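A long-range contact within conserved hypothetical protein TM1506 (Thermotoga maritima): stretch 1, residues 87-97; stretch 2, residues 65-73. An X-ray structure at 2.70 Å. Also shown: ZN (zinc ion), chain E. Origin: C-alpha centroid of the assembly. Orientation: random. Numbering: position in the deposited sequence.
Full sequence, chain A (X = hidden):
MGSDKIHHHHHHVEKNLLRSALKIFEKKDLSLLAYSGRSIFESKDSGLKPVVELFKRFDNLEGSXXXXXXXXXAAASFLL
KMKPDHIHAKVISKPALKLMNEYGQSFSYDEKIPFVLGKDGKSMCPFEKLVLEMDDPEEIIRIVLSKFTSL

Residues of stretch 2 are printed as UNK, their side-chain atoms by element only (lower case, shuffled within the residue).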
# COMPACT_ATOMS: atom_id res chain seq x y z
N ILE A 87 5.58 -2.81 -3.68
CA ILE A 87 5.23 -1.75 -2.74
C ILE A 87 6.46 -1.48 -1.89
O ILE A 87 7.03 -2.41 -1.31
CB ILE A 87 4.07 -2.18 -1.84
CG1 ILE A 87 2.86 -2.59 -2.68
CG2 ILE A 87 3.70 -1.09 -0.86
CD1 ILE A 87 1.89 -3.49 -1.96
N HIS A 88 6.89 -0.22 -1.84
CA HIS A 88 7.95 0.20 -0.93
C HIS A 88 7.32 1.02 0.17
O HIS A 88 6.74 2.06 -0.11
CB HIS A 88 9.02 1.04 -1.62
CG HIS A 88 10.11 1.49 -0.69
ND1 HIS A 88 11.02 0.62 -0.13
CD2 HIS A 88 10.43 2.71 -0.21
CE1 HIS A 88 11.86 1.28 0.65
NE2 HIS A 88 11.52 2.56 0.62
N ALA A 89 7.44 0.55 1.40
CA ALA A 89 6.88 1.20 2.56
C ALA A 89 8.00 1.84 3.37
O ALA A 89 8.98 1.16 3.71
CB ALA A 89 6.14 0.17 3.42
N LYS A 90 7.89 3.13 3.67
CA LYS A 90 8.91 3.75 4.50
C LYS A 90 8.85 3.14 5.91
O LYS A 90 9.87 2.82 6.51
CB LYS A 90 8.78 5.28 4.51
CG LYS A 90 9.77 5.97 5.43
CD LYS A 90 9.74 7.48 5.24
CE LYS A 90 10.54 8.16 6.33
NZ LYS A 90 11.27 9.31 5.76
N VAL A 91 7.63 2.96 6.42
CA VAL A 91 7.38 2.18 7.63
C VAL A 91 6.25 1.20 7.33
O VAL A 91 5.23 1.60 6.77
CB VAL A 91 6.89 3.07 8.81
CG1 VAL A 91 6.72 2.23 10.06
CG2 VAL A 91 7.82 4.17 9.09
N ILE A 92 6.44 -0.06 7.72
CA ILE A 92 5.41 -1.09 7.61
C ILE A 92 5.12 -1.70 8.98
O ILE A 92 6.03 -1.92 9.78
CB ILE A 92 5.87 -2.18 6.63
CG1 ILE A 92 4.73 -3.10 6.25
CG2 ILE A 92 7.03 -3.00 7.19
CD1 ILE A 92 4.99 -3.87 4.96
N SER A 93 3.85 -2.00 9.25
CA SER A 93 3.52 -2.67 10.51
C SER A 93 3.61 -4.17 10.31
O SER A 93 3.46 -4.66 9.19
CB SER A 93 2.13 -2.28 10.98
OG SER A 93 1.15 -3.01 10.28
N LYS A 94 3.84 -4.89 11.40
CA LYS A 94 3.96 -6.34 11.39
C LYS A 94 2.76 -7.05 10.76
O LYS A 94 2.96 -7.98 10.00
CB LYS A 94 4.24 -6.86 12.80
CG LYS A 94 4.83 -8.26 12.86
CD LYS A 94 5.27 -8.57 14.28
CE LYS A 94 4.46 -9.70 14.89
NZ LYS A 94 4.44 -9.58 16.37
N PRO A 95 1.52 -6.66 11.08
CA PRO A 95 0.35 -7.25 10.43
C PRO A 95 0.42 -7.11 8.92
O PRO A 95 0.17 -8.09 8.23
CB PRO A 95 -0.81 -6.44 11.00
CG PRO A 95 -0.35 -6.05 12.37
CD PRO A 95 1.10 -5.71 12.14
N ALA A 96 0.79 -5.93 8.43
CA ALA A 96 0.89 -5.70 7.00
C ALA A 96 1.96 -6.61 6.39
O ALA A 96 1.69 -7.31 5.41
CB ALA A 96 1.14 -4.23 6.68
N LEU A 97 3.13 -6.64 6.98
CA LEU A 97 4.21 -7.46 6.45
C LEU A 97 3.78 -8.93 6.36
O LEU A 97 4.04 -9.60 5.36
CB LEU A 97 5.47 -7.30 7.33
CG LEU A 97 6.77 -8.07 7.06
CD1 LEU A 97 7.92 -7.33 7.70
CD2 LEU A 97 6.73 -9.50 7.63
N UNK A 65 4.75 0.72 -9.61
CA UNK A 65 5.11 0.52 -8.21
C UNK A 65 4.43 1.57 -7.35
O UNK A 65 4.11 2.67 -7.83
c UNK A 65 6.63 0.55 -8.02
c UNK A 65 7.37 1.81 -8.39
c UNK A 65 8.69 1.42 -8.94
c UNK A 65 7.56 2.66 -7.16
N UNK A 66 4.19 1.21 -6.09
CA UNK A 66 3.60 2.13 -5.12
C UNK A 66 4.58 2.40 -3.99
O UNK A 66 5.16 1.48 -3.44
c UNK A 66 2.31 1.55 -4.51
c UNK A 66 1.24 1.38 -5.59
c UNK A 66 1.82 2.41 -3.34
N UNK A 67 4.75 3.68 -3.64
CA UNK A 67 5.47 4.07 -2.42
C UNK A 67 4.50 4.63 -1.40
O UNK A 67 3.64 5.45 -1.72
c UNK A 67 7.59 4.50 -3.75
c UNK A 67 7.33 5.47 -1.40
c UNK A 67 6.61 5.08 -2.72
c UNK A 67 8.67 5.46 -4.14
N UNK A 68 4.63 4.20 -0.16
CA UNK A 68 3.73 4.63 0.89
C UNK A 68 4.51 4.89 2.18
O UNK A 68 5.44 4.16 2.52
c UNK A 68 1.45 4.07 1.84
o UNK A 68 1.49 5.23 2.32
c UNK A 68 2.66 3.55 1.09
o UNK A 68 0.42 3.40 2.01
N UNK A 69 4.14 5.96 2.89
CA UNK A 69 4.82 6.42 4.10
C UNK A 69 4.60 5.40 5.26
O UNK A 69 5.52 5.09 6.02
c UNK A 69 4.23 7.78 4.49
c UNK A 69 5.15 11.38 5.31
n UNK A 69 5.58 11.59 6.71
c UNK A 69 5.19 8.88 4.86
c UNK A 69 4.35 10.11 5.25
N UNK A 70 3.38 4.89 5.36
CA UNK A 70 2.98 4.11 6.51
C UNK A 70 2.04 3.01 6.04
O UNK A 70 0.89 3.29 5.69
c UNK A 70 2.29 5.04 7.51
c UNK A 70 1.79 4.36 8.80
c UNK A 70 4.25 5.26 10.59
se UNK A 70 3.25 3.58 9.90
N UNK A 71 2.51 1.77 6.02
CA UNK A 71 1.68 0.69 5.51
C UNK A 71 1.20 -0.22 6.63
O UNK A 71 1.98 -1.01 7.20
c UNK A 71 2.38 -0.07 4.36
c UNK A 71 2.54 0.84 3.18
c UNK A 71 1.55 -1.26 3.91
N UNK A 72 -0.08 -0.09 6.96
CA UNK A 72 -0.71 -0.97 7.93
C UNK A 72 -1.52 -2.03 7.20
O UNK A 72 -1.55 -2.06 5.97
N UNK A 73 -2.18 -2.90 7.96
CA UNK A 73 -3.04 -3.92 7.36
C UNK A 73 -4.13 -3.35 6.43
O UNK A 73 -4.41 -3.90 5.35
c UNK A 73 -4.53 -6.88 9.25
n UNK A 73 -4.92 -9.18 9.82
c UNK A 73 -3.69 -4.75 8.45
c UNK A 73 -5.02 -8.20 8.77
c UNK A 73 -3.82 -6.18 8.12
ZN ZN E . 12.46 4.12 1.59
O HOH W 1 11.03 5.81 1.73

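Position 65 carries four side-chain carbons, forked at the second, with chi1 near +62°. No atom of its side chain comes within contact distance of stretch 1, so it lies beyond the contact proper. The branching identifies Leu65.

Position 66 has three carbons, one bearing the other two, a beta-branched pattern. Its backbone O accepts a hydrogen bond from His88 N at 2.9 Å (162° at the hydrogen), and the same O lies 3.3 Å from Ile87 CA. The side chain shares one face of the sheet with that of Ile87. The pattern fits valine: Val66.

At position 67 there are again four carbons, but the fork is at the first and one arm is two carbons long. Its CA is 3.3 Å from His88 O, a CA-H...O contact, while the first carbon of the longer arm stands 4.3 Å from His88 CB. The one-carbon arm sits at the edge of the imidazole, near the ring plane. This is Ile67, rotamer m, t.

Position 68 shows two carbons, the second carrying two oxygens: a short carboxylate. The backbone bonds in both directions, its N to His88 O at 3.0 Å and Lys90 N to its O at 2.9 Å. The CB lies on the same face as that of Ala89, but the end of the side chain leads away. The carboxylate makes it Asp68.

Position 69 has four carbons in a row ending in nitrogen. Its CB points away from stretch 1, and the chain turns a corner here, as stretch 1 does at Lys90 and Val91. Pairing nevertheless continues through the bend: Val91 N donates to the backbone O of 69 at 3.0 Å, with a less linear angle of 141°. The unbranched amine chain defines Lys69.

Position 70 holds two carbons, a selenium and a further carbon, unbranched. The end of the side chain comes nearer to stretch 1, placing the selenium 3.7 Å from Val91 CG1. It is selenomethionine, Met70, with chi1 t and the next two torsions p.

Position 71 has one carbon bearing two others. Its N donates to Val91 O at 2.8 Å, and its O accepts from Ser93 N at 2.9 Å. One of the two outer carbons meets Ala89 CB at 3.7 Å, and the other meets Ala96 CB at 4.1 Å. Again this is valine, Val71.

Position 72 has no side-chain atoms. Its CA lies 3.6 Å from Ser93 OG, and its C lies 3.5 Å from Ala96 CB. It is Gly72, the N-cap of a helix.

Position 73 has four carbons in a row ending in nitrogen, and the third carbon of the row approaches Pro95 CB at 4.1 Å: Lys73.

The contact is a parallel strand pairing, the first strands 13° apart in direction, that bends in both chains and keeps its register from Ile87–Val66 to Ile92–Val71. Six backbone hydrogen bonds hold it, and 696 Å² is buried. Val71, with 87 Å² covered, links the strands to the helix capped by Ser93, whose OG accepts a weak capping bond from Ala96 N at 3.5 Å. His88 NE2 binds ZN at 2.1 Å.

Stretch 2 65-73: LVIDKMVGK
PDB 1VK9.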